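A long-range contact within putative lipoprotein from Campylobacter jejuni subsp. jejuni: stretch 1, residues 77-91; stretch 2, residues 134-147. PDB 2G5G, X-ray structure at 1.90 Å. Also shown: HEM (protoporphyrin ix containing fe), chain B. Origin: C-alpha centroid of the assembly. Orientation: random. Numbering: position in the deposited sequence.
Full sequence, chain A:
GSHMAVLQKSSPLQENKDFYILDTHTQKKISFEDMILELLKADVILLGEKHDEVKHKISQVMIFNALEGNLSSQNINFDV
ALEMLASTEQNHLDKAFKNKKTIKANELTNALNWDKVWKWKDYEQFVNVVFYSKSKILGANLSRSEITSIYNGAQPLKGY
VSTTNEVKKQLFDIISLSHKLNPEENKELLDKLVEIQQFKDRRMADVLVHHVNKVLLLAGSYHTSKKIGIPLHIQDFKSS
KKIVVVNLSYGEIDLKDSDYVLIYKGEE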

# COMPACT_ATOMS: atom_id res chain seq x y z
N ASN A 77 -39.21 -7.81 -3.95
CA ASN A 77 -38.06 -6.90 -3.97
C ASN A 77 -36.77 -7.69 -4.21
O ASN A 77 -36.60 -8.77 -3.66
N PHE A 78 -35.86 -7.12 -5.00
CA PHE A 78 -34.58 -7.79 -5.26
C PHE A 78 -33.50 -6.76 -5.48
O PHE A 78 -33.57 -5.97 -6.45
N ASP A 79 -32.49 -6.77 -4.60
CA ASP A 79 -31.40 -5.77 -4.63
C ASP A 79 -30.03 -6.37 -4.95
O ASP A 79 -29.88 -7.57 -4.86
N VAL A 80 -29.06 -5.52 -5.32
CA VAL A 80 -27.70 -5.96 -5.69
C VAL A 80 -26.63 -5.24 -4.88
O VAL A 80 -26.55 -4.01 -4.88
N ALA A 81 -25.84 -6.01 -4.14
CA ALA A 81 -24.73 -5.46 -3.36
C ALA A 81 -23.46 -5.62 -4.19
O ALA A 81 -23.30 -6.59 -4.93
N LEU A 82 -22.56 -4.67 -4.06
CA LEU A 82 -21.36 -4.62 -4.88
C LEU A 82 -20.12 -4.49 -4.03
O LEU A 82 -19.98 -3.54 -3.24
N GLU A 83 -19.20 -5.45 -4.17
CA GLU A 83 -17.88 -5.30 -3.57
C GLU A 83 -17.28 -3.95 -4.02
O GLU A 83 -16.46 -3.36 -3.30
N MSE A 84 -17.66 -3.46 -5.20
CA MSE A 84 -16.97 -2.24 -5.69
C MSE A 84 -17.42 -0.92 -5.09
O MSE A 84 -16.80 0.11 -5.34
N LEU A 85 -18.45 -0.95 -4.25
CA LEU A 85 -18.87 0.25 -3.53
C LEU A 85 -18.82 0.01 -2.05
O LEU A 85 -19.17 -1.09 -1.58
N ALA A 86 -18.40 1.02 -1.31
CA ALA A 86 -18.37 0.92 0.14
C ALA A 86 -19.75 1.09 0.77
O ALA A 86 -20.58 1.83 0.24
N SER A 87 -19.98 0.41 1.90
CA SER A 87 -21.27 0.48 2.62
C SER A 87 -21.51 1.87 3.23
O SER A 87 -22.66 2.29 3.42
N THR A 88 -20.42 2.57 3.53
CA THR A 88 -20.43 4.00 3.95
C THR A 88 -21.07 4.94 2.92
O THR A 88 -21.43 6.07 3.25
N GLU A 89 -21.19 4.49 1.67
CA GLU A 89 -21.73 5.27 0.57
C GLU A 89 -23.26 5.19 0.45
O GLU A 89 -23.84 5.80 -0.43
N GLN A 90 -23.91 4.41 1.32
CA GLN A 90 -25.32 4.06 1.09
C GLN A 90 -26.27 5.26 1.01
O GLN A 90 -27.14 5.31 0.12
N ASN A 91 -26.10 6.23 1.90
CA ASN A 91 -26.93 7.45 1.83
C ASN A 91 -26.87 8.06 0.45
O ASN A 91 -27.90 8.34 -0.15
N LYS A 134 -35.68 -2.50 -11.22
CA LYS A 134 -36.28 -2.20 -9.93
C LYS A 134 -35.34 -2.45 -8.73
O LYS A 134 -35.73 -2.22 -7.57
N SER A 135 -34.12 -2.91 -9.00
CA SER A 135 -33.16 -3.18 -7.94
C SER A 135 -32.56 -1.93 -7.35
O SER A 135 -32.33 -0.95 -8.06
N LYS A 136 -32.28 -1.96 -6.05
CA LYS A 136 -31.41 -0.95 -5.47
C LYS A 136 -29.96 -1.46 -5.39
O LYS A 136 -29.70 -2.63 -5.05
N ILE A 137 -29.02 -0.58 -5.71
CA ILE A 137 -27.60 -0.91 -5.51
C ILE A 137 -27.15 -0.63 -4.09
O ILE A 137 -27.31 0.49 -3.57
N LEU A 138 -26.56 -1.65 -3.47
CA LEU A 138 -26.02 -1.52 -2.12
C LEU A 138 -24.48 -1.50 -2.15
O LEU A 138 -23.87 -2.26 -2.91
N GLY A 139 -23.87 -0.64 -1.33
CA GLY A 139 -22.42 -0.71 -1.06
C GLY A 139 -22.14 -1.80 -0.05
O GLY A 139 -22.76 -1.83 1.01
N ALA A 140 -21.27 -2.76 -0.40
CA ALA A 140 -21.07 -3.94 0.43
C ALA A 140 -19.81 -3.83 1.26
O ALA A 140 -19.69 -4.46 2.30
N ASN A 141 -18.88 -3.00 0.81
CA ASN A 141 -17.48 -3.08 1.26
C ASN A 141 -17.05 -2.04 2.33
O ASN A 141 -17.78 -1.09 2.66
N LEU A 142 -15.85 -2.24 2.85
CA LEU A 142 -15.10 -1.22 3.61
C LEU A 142 -14.84 0.04 2.77
O LEU A 142 -14.69 -0.05 1.56
N SER A 143 -14.75 1.21 3.41
CA SER A 143 -14.23 2.40 2.73
C SER A 143 -12.68 2.35 2.65
O SER A 143 -12.05 1.61 3.40
N ARG A 144 -12.10 3.13 1.74
CA ARG A 144 -10.63 3.39 1.69
C ARG A 144 -10.07 3.72 3.06
O ARG A 144 -9.08 3.14 3.51
N SER A 145 -10.72 4.67 3.74
CA SER A 145 -10.33 5.14 5.07
C SER A 145 -10.37 4.01 6.08
O SER A 145 -9.49 3.91 6.94
N GLU A 146 -11.42 3.18 6.01
CA GLU A 146 -11.53 2.01 6.87
C GLU A 146 -10.37 1.03 6.61
O GLU A 146 -9.81 0.47 7.55
N ILE A 147 -10.03 0.84 5.34
CA ILE A 147 -8.98 -0.11 4.94
C ILE A 147 -7.60 0.37 5.39
O ILE A 147 -6.77 -0.42 5.88

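The frame is a parallel strand pair, bridged from Val80-Ile137 through Leu82-Gly139, whose register slips by two at a bulge between Leu82 and Ala86; side chains fill what the backbone ladder leaves open.

Apolar packing sorts by sheet face. On the face of Val80, Leu82 and Ile137, Leu82 (m, t) brings CD1 to 3.7 Å from Ile137 CG2, and Leu85 (m, t), at the corner, sets its own CD1 3.9 Å from that same Ile137 CG2. On the face of Ala81 and Leu138, Ala81 CB lies 4.1 Å from Leu138 CB; Ala81 CB is also 4.0 Å from Ala140 CB, whose CA-to-CB bond points sideways. Gly139 has no side chain, and an ideal CB there would sit 1.9 Å from Ala86 O, so the bulged chain passes through space a CB would need.

Polar side chains mostly serve backbone groups. At the entrance, Ser135 (m) donates from OG to Phe78 O at 2.7 Å, while Asp79 (m) takes Lys136 N on OD1 at 2.9 Å. At the corner, Asn141, its chi1 off-well at -146°, donates ND2 to Glu83 O at 2.9 Å. Gln90 (t, p) reaches back from the helix start and uses both ends of its amide: OE1 accepts from Gly139 N at 2.9 Å, and NE2 donates to Ile137 O at 3.3 Å.

Two waters extend these side-chain contacts. Water 2 donates to Glu83 OE2 (2.6 Å) and accepts from Asn141 ND2 (3.0 Å); water 3 donates to both Gln90 OE1 (2.8 Å) and Gly139 O (2.7 Å).

Beyond the strands, Ser143 (p) caps the next helix, its OG accepting from Glu146 N at 3.0 Å. Thr88 (p) points toward this cap, with OG1 3.6 Å from Ser143 CB. The heme stays peripheral: Ile147 CD1, 3.9 Å from HEM O2A, makes the closest approach.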

# COMPACT_ATOMS: atom_id res chain seq x y z
CB ASN A 77 -37.88 -6.15 -2.65
CG ASN A 77 -38.92 -5.08 -2.42
OD1 ASN A 77 -39.51 -4.55 -3.35
ND2 ASN A 77 -39.15 -4.75 -1.15
CB PHE A 78 -34.70 -8.69 -6.50
CG PHE A 78 -33.42 -9.38 -6.89
CD1 PHE A 78 -32.95 -9.31 -8.20
CD2 PHE A 78 -32.71 -10.15 -5.96
CE1 PHE A 78 -31.78 -9.99 -8.58
CE2 PHE A 78 -31.53 -10.83 -6.34
CZ PHE A 78 -31.09 -10.76 -7.63
CB ASP A 79 -31.34 -5.04 -3.32
CG ASP A 79 -32.62 -4.26 -3.03
OD1 ASP A 79 -33.26 -3.78 -4.00
OD2 ASP A 79 -33.00 -4.15 -1.85
CB VAL A 80 -27.42 -5.80 -7.20
CG1 VAL A 80 -25.96 -6.19 -7.54
CG2 VAL A 80 -28.36 -6.67 -7.99
CB ALA A 81 -24.60 -6.22 -2.01
CB LEU A 82 -21.45 -3.47 -5.93
CG LEU A 82 -22.48 -3.56 -7.06
CD1 LEU A 82 -22.48 -2.29 -7.92
CD2 LEU A 82 -22.27 -4.79 -7.93
CB GLU A 83 -16.94 -6.43 -4.02
CG GLU A 83 -15.46 -6.27 -3.53
CD GLU A 83 -14.47 -7.27 -4.17
OE1 GLU A 83 -14.88 -8.11 -5.00
OE2 GLU A 83 -13.29 -7.19 -3.84
CB MSE A 84 -16.73 -2.15 -7.21
CG MSE A 84 -17.60 -2.87 -8.23
SE MSE A 84 -18.21 -4.76 -8.04
CE MSE A 84 -16.57 -5.75 -7.58
CB LEU A 85 -20.25 0.70 -3.98
CG LEU A 85 -20.30 1.20 -5.42
CD1 LEU A 85 -21.71 1.27 -5.98
CD2 LEU A 85 -19.62 2.58 -5.51
CB ALA A 86 -17.38 1.94 0.75
CB SER A 87 -21.32 -0.59 3.72
OG SER A 87 -20.42 -0.30 4.76
CB THR A 88 -18.99 4.51 4.22
OG1 THR A 88 -18.18 4.28 3.05
CG2 THR A 88 -18.39 3.82 5.41
CB GLU A 89 -21.12 4.78 -0.75
CG GLU A 89 -20.69 5.86 -1.72
CD GLU A 89 -19.51 6.68 -1.20
OE1 GLU A 89 -18.73 6.17 -0.36
OE2 GLU A 89 -19.35 7.83 -1.63
CB GLN A 90 -25.82 3.03 2.11
CG GLN A 90 -27.07 2.29 1.64
CD GLN A 90 -26.88 1.62 0.30
OE1 GLN A 90 -25.87 0.93 0.08
NE2 GLN A 90 -27.84 1.79 -0.61
CB ASN A 91 -26.51 8.46 2.88
CG ASN A 91 -26.89 8.03 4.28
OD1 ASN A 91 -27.85 7.26 4.48
ND2 ASN A 91 -26.15 8.52 5.28
CB LYS A 134 -37.55 -3.02 -9.80
CG LYS A 134 -38.65 -2.53 -10.75
CD LYS A 134 -39.84 -3.42 -10.67
CE LYS A 134 -41.04 -2.67 -11.19
NZ LYS A 134 -42.32 -3.21 -10.66
CB SER A 135 -31.99 -4.04 -8.46
OG SER A 135 -32.46 -5.32 -8.81
CB LYS A 136 -31.89 -0.52 -4.08
CG LYS A 136 -31.10 0.66 -3.51
CD LYS A 136 -31.84 1.40 -2.44
CE LYS A 136 -31.59 0.77 -1.10
NZ LYS A 136 -32.14 1.62 -0.01
CB ILE A 137 -26.67 -0.21 -6.57
CG1 ILE A 137 -26.96 -0.78 -7.96
CG2 ILE A 137 -25.19 -0.39 -6.20
CD1 ILE A 137 -26.28 -0.11 -9.13
CB LEU A 138 -26.51 -2.68 -1.22
CG LEU A 138 -27.98 -3.09 -1.28
CD1 LEU A 138 -28.22 -4.39 -0.44
CD2 LEU A 138 -28.91 -1.93 -0.82
CB ALA A 140 -21.01 -5.24 -0.46
CB ASN A 141 -16.59 -2.93 0.02
CG ASN A 141 -15.29 -3.76 0.09
OD1 ASN A 141 -14.86 -4.18 1.15
ND2 ASN A 141 -14.69 -3.98 -1.07
CB LEU A 142 -13.73 -1.79 3.97
CG LEU A 142 -13.42 -2.35 5.36
CD1 LEU A 142 -14.62 -2.77 6.20
CD2 LEU A 142 -12.36 -3.46 5.24
CB SER A 143 -14.64 3.68 3.48
OG SER A 143 -14.08 3.69 4.77
CB ARG A 144 -10.30 4.55 0.75
CG ARG A 144 -10.50 4.29 -0.73
CD ARG A 144 -9.23 3.77 -1.39
NE ARG A 144 -9.34 3.77 -2.85
CZ ARG A 144 -9.05 4.81 -3.62
NH1 ARG A 144 -8.63 5.96 -3.10
NH2 ARG A 144 -9.18 4.72 -4.94
CB SER A 145 -11.26 6.26 5.53
OG SER A 145 -11.77 6.95 4.39
CB GLU A 146 -12.89 1.31 6.69
CG GLU A 146 -13.94 1.74 7.73
CD GLU A 146 -15.37 1.37 7.34
OE1 GLU A 146 -16.23 1.39 8.24
OE2 GLU A 146 -15.63 1.11 6.15
CB ILE A 147 -8.99 -0.35 3.43
CG1 ILE A 147 -10.27 -1.12 3.03
CG2 ILE A 147 -7.74 -1.09 2.98
CD1 ILE A 147 -10.52 -1.10 1.60
CHA HEM B . -4.04 -1.00 -2.86
CHB HEM B . -2.29 2.52 0.07
CHC HEM B . 2.28 1.36 -1.05
CHD HEM B . 0.58 -2.23 -3.89
C1A HEM B . -3.96 0.07 -1.98
C2A HEM B . -5.09 0.82 -1.43
C3A HEM B . -4.60 1.78 -0.63
C4A HEM B . -3.15 1.69 -0.63
CMA HEM B . -5.41 2.82 0.17
CAA HEM B . -6.58 0.53 -1.74
CBA HEM B . -7.08 -0.67 -0.94
CGA HEM B . -8.25 -1.41 -1.59
O1A HEM B . -9.02 -0.80 -2.39
O2A HEM B . -8.42 -2.63 -1.29
C1B HEM B . -0.91 2.60 -0.05
C2B HEM B . -0.05 3.67 0.44
C3B HEM B . 1.22 3.36 0.14
C4B HEM B . 1.21 2.07 -0.56
CMB HEM B . -0.52 4.94 1.18
CAB HEM B . 2.46 4.23 0.48
CBB HEM B . 3.71 3.78 0.27
C1C HEM B . 2.22 0.27 -1.90
C2C HEM B . 3.35 -0.45 -2.45
C3C HEM B . 2.88 -1.44 -3.22
C4C HEM B . 1.43 -1.38 -3.20
CMC HEM B . 4.84 -0.13 -2.16
CAC HEM B . 3.71 -2.47 -4.02
CBC HEM B . 4.63 -3.23 -3.41
C1D HEM B . -0.80 -2.27 -3.91
C2D HEM B . -1.60 -3.22 -4.63
C3D HEM B . -3.06 -2.85 -4.31
C4D HEM B . -2.98 -1.70 -3.42
CMD HEM B . -1.10 -4.37 -5.54
CAD HEM B . -4.33 -3.56 -4.84
CBD HEM B . -5.19 -3.98 -3.64
CGD HEM B . -5.44 -5.47 -3.65
O1D HEM B . -4.81 -6.19 -2.83
O2D HEM B . -6.28 -5.94 -4.47
NA HEM B . -2.79 0.64 -1.48
NB HEM B . -0.10 1.65 -0.65
NC HEM B . 1.06 -0.33 -2.38
ND HEM B . -1.64 -1.41 -3.22
FE HEM B . -0.83 0.27 -2.07
O HOH W 1 -36.70 -4.59 -5.95
O HOH W 2 -12.29 -5.41 -2.17
O HOH W 3 -25.05 -0.78 2.09